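Local coordinates for putative ABC-transporter ATP-binding protein (Alicyclobacillus acidocaldarius, PDB 1Z47) that probably binds and hydrolyses ATP as the ATPase subunit of a putative sulfate ABC transporter, at residues Glu16-Lys22 and Pro67-Trp73; Gly27-Val31 and Gly51-Ile57. One frame throughout, in Å; residues are numbered along the deposited sequence.

Contact 1: residues Glu16-Lys22 and Pro67-Trp73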
loop_
_atom_site.group_PDB
_atom_site.type_symbol
_atom_site.label_atom_id
_atom_site.label_comp_id
_atom_site.label_asym_id
_atom_site.label_seq_id
_atom_site.Cartn_x
_atom_site.Cartn_y
_atom_site.Cartn_z
ATOM N N GLU B 16 25.072 9.425 -13.116
ATOM C CA GLU B 16 24.599 10.414 -14.076
ATOM C C GLU B 16 24.243 9.822 -15.419
ATOM O O GLU B 16 24.949 8.964 -15.964
ATOM C CB GLU B 16 25.627 11.546 -14.268
ATOM C CG GLU B 16 25.145 12.635 -15.247
ATOM C CD GLU B 16 26.029 13.888 -15.263
ATOM O OE1 GLU B 16 25.700 14.827 -16.026
ATOM O OE2 GLU B 16 27.039 13.942 -14.523
ATOM N N PHE B 17 23.103 10.253 -15.941
ATOM C CA PHE B 17 22.680 9.802 -17.255
ATOM C C PHE B 17 22.853 11.003 -18.183
ATOM O O PHE B 17 22.475 12.117 -17.836
ATOM C CB PHE B 17 21.203 9.356 -17.247
ATOM C CG PHE B 17 21.006 7.893 -16.919
ATOM C CD1 PHE B 17 19.955 7.176 -17.493
ATOM C CD2 PHE B 17 21.858 7.238 -16.031
ATOM C CE1 PHE B 17 19.753 5.826 -17.187
ATOM C CE2 PHE B 17 21.666 5.890 -15.719
ATOM C CZ PHE B 17 20.613 5.184 -16.297
ATOM N N VAL B 18 23.430 10.765 -19.351
ATOM C CA VAL B 18 23.645 11.831 -20.329
ATOM C C VAL B 18 22.907 11.472 -21.608
ATOM O O VAL B 18 23.353 10.607 -22.371
ATOM C CB VAL B 18 25.151 12.011 -20.645
ATOM C CG1 VAL B 18 25.340 13.112 -21.702
ATOM C CG2 VAL B 18 25.897 12.367 -19.375
ATOM N N GLY B 19 21.765 12.122 -21.819
ATOM C CA GLY B 19 20.971 11.876 -23.010
ATOM C C GLY B 19 20.815 10.398 -23.303
ATOM O O GLY B 19 20.992 9.957 -24.438
ATOM N N VAL B 20 20.479 9.631 -22.268
ATOM C CA VAL B 20 20.315 8.196 -22.405
ATOM C C VAL B 20 18.999 7.872 -23.086
ATOM O O VAL B 20 17.937 8.387 -22.720
ATOM C CB VAL B 20 20.376 7.505 -21.034
ATOM C CG1 VAL B 20 20.137 6.017 -21.200
ATOM C CG2 VAL B 20 21.739 7.778 -20.378
ATOM N N GLU B 21 19.089 7.002 -24.077
ATOM C CA GLU B 21 17.942 6.596 -24.856
ATOM C C GLU B 21 17.994 5.095 -25.097
ATOM O O GLU B 21 19.031 4.557 -25.473
ATOM C CB GLU B 21 17.961 7.355 -26.183
ATOM C CG GLU B 21 16.884 6.979 -27.161
ATOM C CD GLU B 21 17.057 7.704 -28.490
ATOM O OE1 GLU B 21 17.014 8.960 -28.494
ATOM O OE2 GLU B 21 17.247 7.010 -29.518
ATOM N N LYS B 22 16.861 4.436 -24.872
ATOM C CA LYS B 22 16.710 2.995 -25.051
ATOM C C LYS B 22 15.220 2.838 -25.313
ATOM O O LYS B 22 14.414 2.851 -24.391
ATOM C CB LYS B 22 17.093 2.271 -23.768
ATOM C CG LYS B 22 17.970 1.059 -23.958
ATOM C CD LYS B 22 17.227 -0.119 -24.545
ATOM C CE LYS B 22 18.067 -1.372 -24.348
ATOM N NZ LYS B 22 17.463 -2.589 -24.930
ATOM N N PRO B 67 22.431 1.594 -23.289
ATOM C CA PRO B 67 21.754 2.678 -24.015
ATOM C C PRO B 67 22.013 2.705 -25.522
ATOM O O PRO B 67 23.121 2.423 -25.974
ATOM C CB PRO B 67 22.264 3.936 -23.313
ATOM C CG PRO B 67 23.654 3.545 -22.884
ATOM C CD PRO B 67 23.464 2.125 -22.381
ATOM N N THR B 68 20.975 3.029 -26.289
ATOM C CA THR B 68 21.070 3.112 -27.747
ATOM C C THR B 68 21.765 4.424 -28.107
ATOM O O THR B 68 22.303 4.577 -29.206
ATOM C CB THR B 68 19.670 3.107 -28.421
ATOM O OG1 THR B 68 18.934 1.949 -28.013
ATOM C CG2 THR B 68 19.811 3.086 -29.937
ATOM N N LYS B 69 21.726 5.368 -27.171
ATOM C CA LYS B 69 22.343 6.688 -27.309
ATOM C C LYS B 69 22.496 7.246 -25.901
ATOM O O LYS B 69 21.764 6.858 -24.987
ATOM C CB LYS B 69 21.456 7.633 -28.132
ATOM C CG LYS B 69 21.313 7.251 -29.593
ATOM C CD LYS B 69 20.196 8.032 -30.273
ATOM C CE LYS B 69 19.849 7.417 -31.626
ATOM N NZ LYS B 69 18.630 8.027 -32.239
ATOM N N GLY B 70 23.438 8.160 -25.721
ATOM C CA GLY B 70 23.652 8.732 -24.407
ATOM C C GLY B 70 24.600 7.874 -23.602
ATOM O O GLY B 70 24.958 6.777 -24.020
ATOM N N ASP B 71 25.017 8.362 -22.444
ATOM C CA ASP B 71 25.944 7.598 -21.624
ATOM C C ASP B 71 25.581 7.601 -20.145
ATOM O O ASP B 71 24.853 8.474 -19.673
ATOM C CB ASP B 71 27.376 8.133 -21.791
ATOM C CG ASP B 71 27.928 7.919 -23.198
ATOM O OD1 ASP B 71 27.791 8.829 -24.044
ATOM O OD2 ASP B 71 28.491 6.828 -23.457
ATOM N N VAL B 72 26.108 6.617 -19.422
ATOM C CA VAL B 72 25.870 6.493 -17.989
ATOM C C VAL B 72 27.182 6.610 -17.228
ATOM O O VAL B 72 28.151 5.913 -17.520
ATOM C CB VAL B 72 25.202 5.143 -17.634
ATOM C CG1 VAL B 72 25.941 3.997 -18.306
ATOM C CG2 VAL B 72 25.190 4.961 -16.112
ATOM N N TRP B 73 27.195 7.492 -16.241
ATOM C CA TRP B 73 28.376 7.725 -15.439
ATOM C C TRP B 73 28.151 7.349 -13.990
ATOM O O TRP B 73 27.056 7.528 -13.454
ATOM C CB TRP B 73 28.758 9.198 -15.516
ATOM C CG TRP B 73 29.267 9.604 -16.842
ATOM C CD1 TRP B 73 28.627 9.494 -18.042
ATOM C CD2 TRP B 73 30.550 10.157 -17.116
ATOM N NE1 TRP B 73 29.440 9.945 -19.055
ATOM C CE2 TRP B 73 30.628 10.358 -18.513
ATOM C CE3 TRP B 73 31.647 10.502 -16.315
ATOM C CZ2 TRP B 73 31.763 10.890 -19.128
ATOM C CZ3 TRP B 73 32.774 11.030 -16.924
ATOM C CH2 TRP B 73 32.823 11.219 -18.320
#
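Glu21 and Lys69 form an antiparallel hydrogen-bonded pair whose side chains extend alongside each other in a common direction. Along Lys69, CB lies 4.0 Å from Glu21 CB, CG nears Glu21 OE2, CD comes to 3.2 Å from Glu21 OE2, CE lies along the same oxygen, and NZ forms a salt bridge to Glu21 OE2 at 3.2 Å, although the hydrogen bond within it is weak. With CG and then CD anti (chi1 176°), the extended Glu21 chain carries its carboxylate alongside the lysine. A leucine in place of Glu21 would probably leave the Lys69 ammonium without its carboxylate mate and its outer chain freer to turn. Glu21 O receives Thr68 N at 2.6 Å and Lys69 N at 3.3 Å, the two donors of a classic beta bulge.

On the buried face, Val72 CG2 reaches Phe17 CE2 at 3.7 Å. Phe17 also stacks on Phe36 and packs against helix 54-62. Val20 CG1 meets Pro67 CB at 3.6 Å. Farther along, Val18 N donates to Asp71 O at 2.7 Å and Trp73 N to Glu16 O, the latter nearly straight at 171°. The register shifts by one between Val18 and Glu21, where both strands bend. Such bulged, antiparallel pairing belongs to the beta subdomain characteristic of ABC-transporter ATPases.

Contact 2: residues Gly27-Val31 and Gly51-Ile57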
loop_
_atom_site.group_PDB
_atom_site.type_symbol
_atom_site.label_atom_id
_atom_site.label_comp_id
_atom_site.label_asym_id
_atom_site.label_seq_id
_atom_site.Cartn_x
_atom_site.Cartn_y
_atom_site.Cartn_z
ATOM N N GLY B 27 6.601 0.240 -26.847
ATOM C CA GLY B 27 6.237 1.352 -25.985
ATOM C C GLY B 27 6.815 1.197 -24.588
ATOM O O GLY B 27 7.871 1.766 -24.272
ATOM N N ALA B 28 6.121 0.410 -23.765
ATOM C CA ALA B 28 6.519 0.133 -22.386
ATOM C C ALA B 28 8.000 -0.213 -22.261
ATOM O O ALA B 28 8.539 -0.988 -23.066
ATOM C CB ALA B 28 5.686 -1.024 -21.821
ATOM N N ARG B 29 8.627 0.353 -21.237
ATOM C CA ARG B 29 10.033 0.145 -20.927
ATOM C C ARG B 29 10.959 1.136 -21.628
ATOM O O ARG B 29 12.137 1.240 -21.255
ATOM C CB ARG B 29 10.453 -1.287 -21.269
ATOM C CG ARG B 29 9.690 -2.360 -20.501
ATOM C CD ARG B 29 10.105 -3.754 -20.929
ATOM N NE ARG B 29 11.559 -3.870 -21.022
ATOM C CZ ARG B 29 12.242 -4.979 -20.748
ATOM N NH1 ARG B 29 13.567 -4.993 -20.866
ATOM N NH2 ARG B 29 11.604 -6.071 -20.338
ATOM N N SER B 30 10.443 1.859 -22.630
ATOM C CA SER B 30 11.278 2.840 -23.340
ATOM C C SER B 30 11.765 3.943 -22.405
ATOM O O SER B 30 11.059 4.353 -21.470
ATOM C CB SER B 30 10.522 3.532 -24.489
ATOM O OG SER B 30 10.106 2.628 -25.499
ATOM N N VAL B 31 12.978 4.419 -22.681
ATOM C CA VAL B 31 13.606 5.508 -21.942
ATOM C C VAL B 31 13.839 6.499 -23.080
ATOM O O VAL B 31 14.584 6.200 -24.024
ATOM C CB VAL B 31 14.945 5.053 -21.320
ATOM C CG1 VAL B 31 15.567 6.193 -20.529
ATOM C CG2 VAL B 31 14.701 3.845 -20.402
ATOM N N GLY B 51 6.003 0.085 -16.803
ATOM C CA GLY B 51 6.471 0.349 -18.154
ATOM C C GLY B 51 6.839 1.784 -18.498
ATOM O O GLY B 51 7.076 2.108 -19.664
ATOM N N SER B 52 6.899 2.638 -17.489
ATOM C CA SER B 52 7.211 4.050 -17.680
ATOM C C SER B 52 8.692 4.317 -17.935
ATOM O O SER B 52 9.080 5.470 -18.155
ATOM C CB SER B 52 6.808 4.834 -16.432
ATOM O OG SER B 52 7.554 4.369 -15.310
ATOM N N GLY B 53 9.508 3.266 -17.900
ATOM C CA GLY B 53 10.939 3.447 -18.079
ATOM C C GLY B 53 11.730 3.343 -16.770
ATOM O O GLY B 53 12.973 3.300 -16.792
ATOM N N LYS B 54 11.039 3.282 -15.626
ATOM C CA LYS B 54 11.735 3.196 -14.348
ATOM C C LYS B 54 12.600 1.943 -14.193
ATOM O O LYS B 54 13.717 2.011 -13.662
ATOM C CB LYS B 54 10.735 3.301 -13.167
ATOM C CG LYS B 54 9.716 2.138 -13.015
ATOM C CD LYS B 54 8.676 2.520 -11.944
ATOM C CE LYS B 54 7.782 1.359 -11.477
ATOM N NZ LYS B 54 6.884 0.871 -12.538
ATOM N N THR B 55 12.110 0.797 -14.642
ATOM C CA THR B 55 12.889 -0.436 -14.502
ATOM C C THR B 55 14.070 -0.444 -15.483
ATOM O O THR B 55 15.204 -0.828 -15.122
ATOM C CB THR B 55 11.983 -1.675 -14.713
ATOM O OG1 THR B 55 10.959 -1.667 -13.710
ATOM C CG2 THR B 55 12.775 -2.974 -14.579
ATOM N N THR B 56 13.814 0.007 -16.706
ATOM C CA THR B 56 14.868 0.068 -17.718
ATOM C C THR B 56 16.003 0.943 -17.189
ATOM O O THR B 56 17.171 0.582 -17.326
ATOM C CB THR B 56 14.327 0.643 -19.034
ATOM O OG1 THR B 56 13.216 -0.164 -19.459
ATOM C CG2 THR B 56 15.426 0.628 -20.137
ATOM N N ILE B 57 15.659 2.077 -16.569
ATOM C CA ILE B 57 16.666 2.982 -16.003
ATOM C C ILE B 57 17.503 2.253 -14.932
ATOM O O ILE B 57 18.743 2.318 -14.947
ATOM C CB ILE B 57 16.006 4.240 -15.380
ATOM C CG1 ILE B 57 15.510 5.170 -16.512
ATOM C CG2 ILE B 57 16.991 4.952 -14.439
ATOM C CD1 ILE B 57 14.833 6.451 -16.021
HETATM O O HOH W 1 8.339 4.026 -21.404
#
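A type II beta turn, Gly27 to Ser30, meets the segment that carries the end of a probable Walker A P-loop and the first turn of its helix. Arg29 N donates to Gly51 O at 2.8 Å; the N-H line is almost straight (176°), although the donor sits above the carbonyl plane. Water 1 donates hydrogen bonds to Gly51 O and to Ser30 O, bridging the segments beside the direct bond. The turn is closed from within: Gly27 O accepts both Ser30 N and Ser30 OG, the hydroxyl at 2.7 Å.

The second direct bond comes from the helix. Thr56 OG1 donates to Arg29 O at 2.5 Å, in the carbonyl plane and on a lone pair. With OG1 opposite its own carbonyl carbon (chi1 -57°), Thr56 turns the hydroxyl to Arg29 and leaves CG2 for Val31. There CG2 of Val31 presses on CG2 of Thr56 at 3.3 Å, tighter than usual for two carbons, the two side chains passing in opposing senses.

Gly53 occupies the N-cap position, and its O accepts Ile57 N, the first helical turn in the strand-loop-helix pattern of P-loop NTPases. Close packing is one reason a side chain would not fit here: a CB on Gly53 would clash with Ser30 O, and one on Gly51 with Ala28 CB. Both glycines also have positive phi. Deeper in, Val31 CG1 lies 4.1 Å from Ile57 CG1, the two side chains meeting at a slant, and Ile57 continues onto Leu46 and Leu219. At the outer end Arg29 CB lies 3.5 Å from Thr56 OG1, while NH1 of the arginine bonds to Tyr24 OH.

In the fold
Contacts 1 and 2 have centres 13 Å apart and are joined directly through their first segments: Lys22 O and Val31 N, 2.7 Å apart, probably form a hydrogen bond that passes the beta-sheet pairing from 16-22 to the end of 27-31. A second junction is made by packing, with Phe17 CZ 3.7 Å from Ile57 O, so the buried side of contact 1 rests on the helix whose beginning belongs to contact 2. That helix, 54-62, precedes strand 69-74 in the chain. Contact 2 includes residues of the probable P-loop, consistent with a nucleotide site there; contact 1 belongs to the antiparallel sheet covering the same helix.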